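PDB 5BN3: V-type ATP synthase alpha chain from Nanoarchaeum equitans Kin4-M, which is subunit A of a V-type ATP synthase, a P-loop member of the alpha/beta family, modelled as a six-chain assembly with adenosine-5'-diphosphate and magnesium. Local coordinates for residues A[69-74]-A[302-307]; A[124-129]-A[144-149]; A[187-192]-A[364-369]. All blocks are in the same frame, centred on the assembly; numbering follows the deposited sequence.

Contact 1 of 3, residues A[69-74]-A[302-307]; sequences IELGPG and ATIGEY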
loop_
_atom_site.group_PDB
_atom_site.type_symbol
_atom_site.label_atom_id
_atom_site.label_comp_id
_atom_site.label_asym_id
_atom_site.label_seq_id
_atom_site.Cartn_x
_atom_site.Cartn_y
_atom_site.Cartn_z
ATOM N N ILE A 69 30.684 -19.090 24.564
ATOM C CA ILE A 69 30.469 -20.503 24.277
ATOM C C ILE A 69 31.752 -21.278 24.567
ATOM O O ILE A 69 32.854 -20.788 24.302
ATOM C CB ILE A 69 30.038 -20.726 22.806
ATOM C CG1 ILE A 69 29.859 -22.217 22.510
ATOM C CG2 ILE A 69 31.057 -20.130 21.848
ATOM C CD1 ILE A 69 28.796 -22.880 23.357
ATOM N N GLU A 70 31.610 -22.470 25.139
ATOM C CA GLU A 70 32.758 -23.339 25.367
ATOM C C GLU A 70 33.136 -24.045 24.072
ATOM O O GLU A 70 32.307 -24.720 23.457
ATOM C CB GLU A 70 32.448 -24.371 26.457
ATOM C CG GLU A 70 32.348 -23.788 27.862
ATOM C CD GLU A 70 31.893 -24.812 28.885
ATOM O OE1 GLU A 70 31.704 -25.990 28.514
ATOM O OE2 GLU A 70 31.717 -24.437 30.064
ATOM N N LEU A 71 34.390 -23.885 23.662
ATOM C CA LEU A 71 34.877 -24.490 22.428
ATOM C C LEU A 71 35.885 -25.595 22.730
ATOM O O LEU A 71 36.985 -25.323 23.209
ATOM C CB LEU A 71 35.526 -23.425 21.544
ATOM C CG LEU A 71 34.631 -22.241 21.169
ATOM C CD1 LEU A 71 35.439 -21.127 20.525
ATOM C CD2 LEU A 71 33.527 -22.703 20.238
ATOM N N GLY A 72 35.505 -26.837 22.442
ATOM C CA GLY A 72 36.376 -27.980 22.656
ATOM C C GLY A 72 35.663 -29.279 22.336
ATOM O O GLY A 72 34.570 -29.260 21.764
ATOM N N PRO A 73 36.280 -30.416 22.693
ATOM C CA PRO A 73 35.658 -31.730 22.494
ATOM C C PRO A 73 34.347 -31.842 23.267
ATOM O O PRO A 73 34.285 -31.427 24.427
ATOM C CB PRO A 73 36.692 -32.697 23.079
ATOM C CG PRO A 73 37.992 -31.971 22.961
ATOM C CD PRO A 73 37.654 -30.529 23.211
ATOM N N GLY A 74 33.315 -32.389 22.628
ATOM C CA GLY A 74 32.015 -32.520 23.261
ATOM C C GLY A 74 30.875 -31.875 22.491
ATOM O O GLY A 74 29.709 -32.034 22.854
ATOM N N ALA A 302 27.813 -19.440 14.420
ATOM C CA ALA A 302 28.873 -18.799 13.657
ATOM C C ALA A 302 30.210 -18.932 14.379
ATOM O O ALA A 302 31.234 -19.217 13.758
ATOM C CB ALA A 302 28.541 -17.337 13.424
ATOM N N THR A 303 30.194 -18.711 15.691
ATOM C CA THR A 303 31.403 -18.800 16.509
ATOM C C THR A 303 31.999 -20.205 16.500
ATOM O O THR A 303 33.212 -20.374 16.356
ATOM C CB THR A 303 31.120 -18.373 17.962
ATOM O OG1 THR A 303 30.691 -17.006 17.979
ATOM C CG2 THR A 303 32.373 -18.510 18.809
ATOM N N ILE A 304 31.141 -21.210 16.662
ATOM C CA ILE A 304 31.571 -22.602 16.602
ATOM C C ILE A 304 32.117 -22.924 15.208
ATOM O O ILE A 304 33.101 -23.654 15.071
ATOM C CB ILE A 304 30.409 -23.554 16.964
ATOM C CG1 ILE A 304 29.995 -23.350 18.426
ATOM C CG2 ILE A 304 30.798 -25.000 16.721
ATOM C CD1 ILE A 304 28.771 -24.156 18.843
ATOM N N GLY A 305 31.486 -22.364 14.178
ATOM C CA GLY A 305 31.956 -22.531 12.811
ATOM C C GLY A 305 33.346 -21.967 12.606
ATOM O O GLY A 305 34.190 -22.595 11.960
ATOM N N GLU A 306 33.579 -20.778 13.154
ATOM C CA GLU A 306 34.888 -20.142 13.079
ATOM C C GLU A 306 35.928 -20.972 13.819
ATOM O O GLU A 306 37.078 -21.055 13.394
ATOM C CB GLU A 306 34.832 -18.740 13.690
ATOM C CG GLU A 306 34.067 -17.710 12.879
ATOM C CD GLU A 306 34.003 -16.369 13.583
ATOM O OE1 GLU A 306 33.910 -16.358 14.830
ATOM O OE2 GLU A 306 34.053 -15.328 12.895
ATOM N N TYR A 307 35.515 -21.572 14.932
ATOM C CA TYR A 307 36.405 -22.378 15.764
ATOM C C TYR A 307 36.976 -23.570 15.005
ATOM O O TYR A 307 38.175 -23.838 15.060
ATOM C CB TYR A 307 35.669 -22.845 17.026
ATOM C CG TYR A 307 36.412 -23.875 17.849
ATOM C CD1 TYR A 307 37.591 -23.551 18.507
ATOM C CD2 TYR A 307 35.922 -25.166 17.985
ATOM C CE1 TYR A 307 38.267 -24.491 19.267
ATOM C CE2 TYR A 307 36.591 -26.111 18.740
ATOM C CZ TYR A 307 37.761 -25.766 19.378
ATOM O OH TYR A 307 38.427 -26.705 20.130
#

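Contact 2 of 3, residues A[124-129]-A[144-149]; sequences DTIKGG and IIVPPN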
loop_
_atom_site.group_PDB
_atom_site.type_symbol
_atom_site.label_atom_id
_atom_site.label_comp_id
_atom_site.label_asym_id
_atom_site.label_seq_id
_atom_site.Cartn_x
_atom_site.Cartn_y
_atom_site.Cartn_z
ATOM N N ASP A 124 59.089 -25.807 23.854
ATOM C CA ASP A 124 58.648 -25.184 22.612
ATOM C C ASP A 124 57.984 -23.846 22.912
ATOM O O ASP A 124 57.330 -23.687 23.946
ATOM C CB ASP A 124 57.662 -26.092 21.871
ATOM C CG ASP A 124 58.347 -27.235 21.144
ATOM O OD1 ASP A 124 59.560 -27.446 21.362
ATOM O OD2 ASP A 124 57.666 -27.928 20.359
ATOM N N THR A 125 58.163 -22.881 22.016
ATOM C CA THR A 125 57.461 -21.609 22.129
ATOM C C THR A 125 56.149 -21.711 21.356
ATOM O O THR A 125 56.109 -22.276 20.260
ATOM C CB THR A 125 58.307 -20.438 21.592
ATOM O OG1 THR A 125 59.621 -20.496 22.162
ATOM C CG2 THR A 125 57.668 -19.106 21.953
ATOM N N ILE A 126 55.074 -21.184 21.934
ATOM C CA ILE A 126 53.755 -21.285 21.320
ATOM C C ILE A 126 53.121 -19.901 21.167
ATOM O O ILE A 126 53.342 -19.018 21.997
ATOM C CB ILE A 126 52.834 -22.249 22.127
ATOM C CG1 ILE A 126 51.791 -22.904 21.220
ATOM C CG2 ILE A 126 52.178 -21.550 23.316
ATOM C CD1 ILE A 126 50.919 -23.914 21.932
ATOM N N LYS A 127 52.370 -19.703 20.087
ATOM C CA LYS A 127 51.630 -18.456 19.891
ATOM C C LYS A 127 50.143 -18.735 19.689
ATOM O O LYS A 127 49.745 -19.884 19.504
ATOM C CB LYS A 127 52.206 -17.633 18.727
ATOM C CG LYS A 127 52.359 -18.397 17.420
ATOM C CD LYS A 127 53.155 -17.602 16.387
ATOM C CE LYS A 127 52.248 -16.844 15.426
ATOM N NZ LYS A 127 53.030 -16.079 14.413
ATOM N N GLY A 128 49.329 -17.684 19.744
ATOM C CA GLY A 128 47.884 -17.823 19.664
ATOM C C GLY A 128 47.396 -18.590 18.450
ATOM O O GLY A 128 47.859 -18.362 17.330
ATOM N N GLY A 129 46.468 -19.515 18.674
ATOM C CA GLY A 129 45.884 -20.276 17.585
ATOM C C GLY A 129 46.664 -21.514 17.180
ATOM O O GLY A 129 46.222 -22.260 16.303
ATOM N N ILE A 144 43.297 -29.296 19.086
ATOM C CA ILE A 144 43.264 -28.412 20.242
ATOM C C ILE A 144 44.102 -27.175 19.947
ATOM O O ILE A 144 45.331 -27.218 19.997
ATOM C CB ILE A 144 43.778 -29.119 21.511
ATOM C CG1 ILE A 144 43.082 -30.473 21.676
ATOM C CG2 ILE A 144 43.561 -28.244 22.740
ATOM C CD1 ILE A 144 41.560 -30.386 21.745
ATOM N N ILE A 145 43.427 -26.080 19.615
ATOM C CA ILE A 145 44.106 -24.825 19.332
ATOM C C ILE A 145 44.058 -23.925 20.559
ATOM O O ILE A 145 42.996 -23.718 21.150
ATOM C CB ILE A 145 43.500 -24.108 18.103
ATOM C CG1 ILE A 145 41.978 -24.008 18.229
ATOM C CG2 ILE A 145 43.865 -24.849 16.822
ATOM C CD1 ILE A 145 41.333 -23.195 17.124
ATOM N N VAL A 146 45.220 -23.411 20.949
ATOM C CA VAL A 146 45.307 -22.522 22.098
ATOM C C VAL A 146 44.605 -21.211 21.770
ATOM O O VAL A 146 44.553 -20.816 20.603
ATOM C CB VAL A 146 46.777 -22.270 22.500
ATOM C CG1 VAL A 146 47.456 -23.576 22.861
ATOM C CG2 VAL A 146 47.532 -21.586 21.380
ATOM N N PRO A 147 44.038 -20.545 22.791
ATOM C CA PRO A 147 43.322 -19.284 22.562
ATOM C C PRO A 147 44.199 -18.258 21.851
ATOM O O PRO A 147 45.418 -18.283 22.031
ATOM C CB PRO A 147 43.008 -18.801 23.979
ATOM C CG PRO A 147 42.956 -20.045 24.797
ATOM C CD PRO A 147 43.991 -20.960 24.206
ATOM N N PRO A 148 43.588 -17.377 21.042
ATOM C CA PRO A 148 44.334 -16.357 20.295
ATOM C C PRO A 148 45.223 -15.474 21.174
ATOM O O PRO A 148 46.220 -14.944 20.679
ATOM C CB PRO A 148 43.224 -15.514 19.659
ATOM C CG PRO A 148 42.096 -16.469 19.480
ATOM C CD PRO A 148 42.161 -17.397 20.671
ATOM N N ASN A 149 44.876 -15.328 22.450
ATOM C CA ASN A 149 45.634 -14.448 23.339
ATOM C C ASN A 149 46.769 -15.101 24.137
ATOM O O ASN A 149 47.512 -14.404 24.829
ATOM C CB ASN A 149 44.700 -13.660 24.274
ATOM C CG ASN A 149 43.994 -14.543 25.298
ATOM O OD1 ASN A 149 44.261 -15.740 25.408
ATOM N ND2 ASN A 149 43.093 -13.938 26.066
#

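Contact 3 of 3, residues A[187-192]-A[364-369]; sequences PRPYKE and RTLNDL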
loop_
_atom_site.group_PDB
_atom_site.type_symbol
_atom_site.label_atom_id
_atom_site.label_comp_id
_atom_site.label_asym_id
_atom_site.label_seq_id
_atom_site.Cartn_x
_atom_site.Cartn_y
_atom_site.Cartn_z
ATOM N N PRO A 187 33.889 -11.753 16.422
ATOM C CA PRO A 187 34.442 -12.594 15.353
ATOM C C PRO A 187 35.825 -13.116 15.723
ATOM O O PRO A 187 36.634 -12.353 16.253
ATOM C CB PRO A 187 34.558 -11.625 14.170
ATOM C CG PRO A 187 33.570 -10.540 14.464
ATOM C CD PRO A 187 33.580 -10.389 15.956
ATOM N N ARG A 188 36.090 -14.391 15.458
ATOM C CA ARG A 188 37.391 -14.971 15.779
ATOM C C ARG A 188 38.450 -14.550 14.765
ATOM O O ARG A 188 38.228 -14.629 13.555
ATOM C CB ARG A 188 37.296 -16.498 15.882
ATOM C CG ARG A 188 36.507 -16.971 17.100
ATOM C CD ARG A 188 36.367 -18.489 17.152
ATOM N NE ARG A 188 37.660 -19.174 17.160
ATOM C CZ ARG A 188 38.397 -19.379 18.247
ATOM N NH1 ARG A 188 37.981 -18.946 19.430
ATOM N NH2 ARG A 188 39.555 -20.016 18.151
ATOM N N PRO A 189 39.612 -14.102 15.266
ATOM C CA PRO A 189 40.690 -13.564 14.427
ATOM C C PRO A 189 41.331 -14.615 13.530
ATOM O O PRO A 189 41.278 -15.812 13.823
ATOM C CB PRO A 189 41.716 -13.072 15.453
ATOM C CG PRO A 189 41.475 -13.921 16.658
ATOM C CD PRO A 189 39.985 -14.130 16.691
ATOM N N TYR A 190 41.923 -14.147 12.438
ATOM C CA TYR A 190 42.665 -14.987 11.507
ATOM C C TYR A 190 43.756 -14.120 10.899
ATOM O O TYR A 190 43.848 -12.935 11.219
ATOM C CB TYR A 190 41.740 -15.542 10.418
ATOM C CG TYR A 190 40.912 -14.492 9.718
ATOM C CD1 TYR A 190 39.662 -14.136 10.199
ATOM C CD2 TYR A 190 41.377 -13.863 8.571
ATOM C CE1 TYR A 190 38.901 -13.181 9.567
ATOM C CE2 TYR A 190 40.621 -12.908 7.930
ATOM C CZ TYR A 190 39.385 -12.571 8.433
ATOM O OH TYR A 190 38.627 -11.618 7.798
ATOM N N LYS A 191 44.578 -14.690 10.023
ATOM C CA LYS A 191 45.678 -13.922 9.441
ATOM C C LYS A 191 45.272 -13.106 8.218
ATOM O O LYS A 191 45.495 -11.897 8.178
ATOM C CB LYS A 191 46.884 -14.818 9.138
ATOM C CG LYS A 191 47.676 -15.195 10.380
ATOM C CD LYS A 191 49.025 -15.797 10.026
ATOM C CE LYS A 191 49.922 -15.873 11.250
ATOM N NZ LYS A 191 51.272 -16.407 10.922
ATOM N N GLU A 192 44.677 -13.759 7.223
ATOM C CA GLU A 192 44.198 -13.040 6.042
ATOM C C GLU A 192 43.118 -13.799 5.277
ATOM O O GLU A 192 43.064 -15.033 5.305
ATOM C CB GLU A 192 45.361 -12.689 5.103
ATOM C CG GLU A 192 45.944 -13.870 4.341
ATOM C CD GLU A 192 47.156 -13.483 3.509
ATOM O OE1 GLU A 192 47.912 -12.586 3.939
ATOM O OE2 GLU A 192 47.353 -14.076 2.425
ATOM N N ARG A 364 43.463 -17.763 5.828
ATOM C CA ARG A 364 44.685 -18.299 6.400
ATOM C C ARG A 364 44.533 -18.180 7.914
ATOM O O ARG A 364 44.391 -17.074 8.442
ATOM C CB ARG A 364 45.894 -17.489 5.935
ATOM C CG ARG A 364 47.232 -18.078 6.344
ATOM C CD ARG A 364 47.516 -19.366 5.590
ATOM N NE ARG A 364 47.605 -19.141 4.148
ATOM C CZ ARG A 364 47.710 -20.109 3.242
ATOM N NH1 ARG A 364 47.737 -21.377 3.622
ATOM N NH2 ARG A 364 47.785 -19.806 1.953
ATOM N N THR A 365 44.536 -19.314 8.607
ATOM C CA THR A 365 44.331 -19.332 10.054
ATOM C C THR A 365 45.532 -18.770 10.809
ATOM O O THR A 365 46.589 -18.548 10.224
ATOM C CB THR A 365 44.039 -20.756 10.564
ATOM O OG1 THR A 365 45.195 -21.581 10.378
ATOM C CG2 THR A 365 42.865 -21.358 9.815
ATOM N N LEU A 366 45.362 -18.546 12.110
ATOM C CA LEU A 366 46.446 -18.048 12.953
ATOM C C LEU A 366 47.621 -19.023 12.987
ATOM O O LEU A 366 48.765 -18.615 13.186
ATOM C CB LEU A 366 45.946 -17.764 14.375
ATOM C CG LEU A 366 45.012 -16.565 14.555
ATOM C CD1 LEU A 366 44.692 -16.316 16.025
ATOM C CD2 LEU A 366 45.634 -15.330 13.938
ATOM N N ASN A 367 47.332 -20.307 12.781
ATOM C CA ASN A 367 48.366 -21.338 12.749
ATOM C C ASN A 367 48.840 -21.659 11.330
ATOM O O ASN A 367 49.410 -22.722 11.083
ATOM C CB ASN A 367 47.891 -22.612 13.464
ATOM C CG ASN A 367 46.580 -23.147 12.909
ATOM O OD1 ASN A 367 46.393 -23.244 11.696
ATOM N ND2 ASN A 367 45.663 -23.499 13.803
ATOM N N ASP A 368 48.581 -20.731 10.408
ATOM C CA ASP A 368 49.048 -20.812 9.019
ATOM C C ASP A 368 48.467 -21.964 8.196
ATOM O O ASP A 368 49.029 -22.340 7.165
ATOM C CB ASP A 368 50.581 -20.821 8.950
ATOM C CG ASP A 368 51.192 -19.515 9.423
ATOM O OD1 ASP A 368 51.133 -18.521 8.667
ATOM O OD2 ASP A 368 51.741 -19.486 10.544
ATOM N N LEU A 369 47.340 -22.512 8.637
ATOM C CA LEU A 369 46.623 -23.494 7.833
ATOM C C LEU A 369 45.511 -22.790 7.057
ATOM O O LEU A 369 45.234 -21.613 7.291
ATOM C CB LEU A 369 46.056 -24.611 8.714
ATOM C CG LEU A 369 47.086 -25.477 9.447
ATOM C CD1 LEU A 369 46.415 -26.404 10.445
ATOM C CD2 LEU A 369 47.914 -26.280 8.458
HETATM O O HOH W 1 42.137 -18.231 12.539
#

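Contact 1 of 3, residues A[69-74]-A[302-307]
L71 and Y307 lead a buried, apolar packing of strand on helix, in which the end of strand 68-71 lies against helix 293-309 of the nucleotide-binding domain. No hydrogen bond crosses it. The short axes run almost parallel, 18° apart and 9.6 Å at closest approach, and side chains fill the interval. L71 CB sits over the centre of the Y307 ring, 3.6 Å from its centroid and only 8° off the ring normal, a clear CH-pi contact. As the two side chains slide past each other, L71 CD2 lies by Y307 CB and CG, and L71 CD1 by Y307 CD1 and CB. Y307 CG is anti to the backbone N (chi1 170°); at the far end of the ring, OH lies 3.5 Å from G72 CA, and that hydroxyl is hydrogen-bonded to H142. G72 N is buried here without a polar partner in the model. Earlier in both segments, I69 CG2 meets T303 CG2 at 3.7 Å, while T303 OG1 is bonded to Y299 O. I304 CG1 completes the layer, 4.0 Å from L71 CD2. Strand 180-183 pairs with I69 and L71, strand 280-285 packs on I304, and strand 140-145 brings I145 against Y307.

Contact 2 of 3, residues A[124-129]-A[144-149]
G128 and P148 are the nearest CA pair, 3.9 Å apart, where two chain segments running about 88° to each other meet. The one hydrogen bond between them runs from G129 N to V146 O, 3.0 Å long and bent to 137° at the hydrogen, with the donor standing well above the carbonyl plane. Beside it, the CA of G128 makes CA-H...O contacts with two successive carbonyls, 3.4 Å to P147 O and 3.5 Å to P148 O. Having no side chain, G128 can come this near. The setting is the barrel-sandwich domain: strand 125-126 edges one antiparallel sheet, strand 140-145 edges another, and the chain through K127, G128 and G129 carries the first sheet over to strand 131-137 of the second. V146 fills the angle of this crossing with both of its methyls. Its CG1, anti to the carbonyl carbon (chi1 -60°), meets I126 CD1 tip to tip at 3.6 Å. The other branch, CG2, lies between the backbone N and the carbonyl carbon and packs on the backbone of 127-129, 3.4 Å from K127 O and 3.6 Å from G129 N. I145 CG2 packs 3.5 Å from G129 O, a carbonyl whose hydrogen bond comes from N367 ND2, while P148 rests on W182 and P189.

Contact 3 of 3, residues A[187-192]-A[364-369]
R364 is joined by its backbone to both K191 and E192: K191 N donates to R364 O at 2.9 Å, and R364 N donates to E192 O at 2.8 Å, almost straight at 169°. A water extends this polar link, donating to P189 O and accepting from L366 N. Charge pairing comes next. K191 NZ forms a salt bridge with D368, 3.1 Å from OD1, which it meets on the syn side and 27° out of the carboxylate plane; the bond to OD2 is weak. E192 and R364 lie side by side pointing the same way, though their charged atoms do not touch. Van der Waals contact begins with the rest of K191: its CG is anti to the carbonyl carbon (chi1 -76°), and the extended chain beyond runs over the turn at T365-D368, with CG 3.5 Å from T365 O and CE 3.6 Å from L366 O. The apolar side-chain pair is P189 CG with L366 CD1, 4.1 Å apart, while L366 CD2 packs against the Y190 backbone, 3.8 Å from C. T365 to D368 form a type I turn, with an overlapping Asx turn in which N367 OD1 accepts from L369 N. With K191 and E192 both facing R364, the pairing is a classic beta bulge, at the start of the short strand 192-193 that adds antiparallel to strand 361-364 of the mixed sheet.

The three contacts illustrate how chemistry follows depth. Contact 1 is fully buried and relies on apolar and ring packing; contact 2, partly buried, adds a backbone bond and CA-H...O contacts; contact 3, at the surface, depends on backbone pairing, a water and a salt bridge. They form one continuous region where the barrel-sandwich and nucleotide-binding parts meet. Contact 2 is nested along the chain inside the loop closed by contact 1, whereas contacts 1 and 3 interleave. R188 in segment 187-192 packs on L71 and Y307, and its N probably bonds E306 OE1. Between contacts 2 and 3, G128 O meets L366 CB, but K127 NZ and K191 NZ bring like charges close.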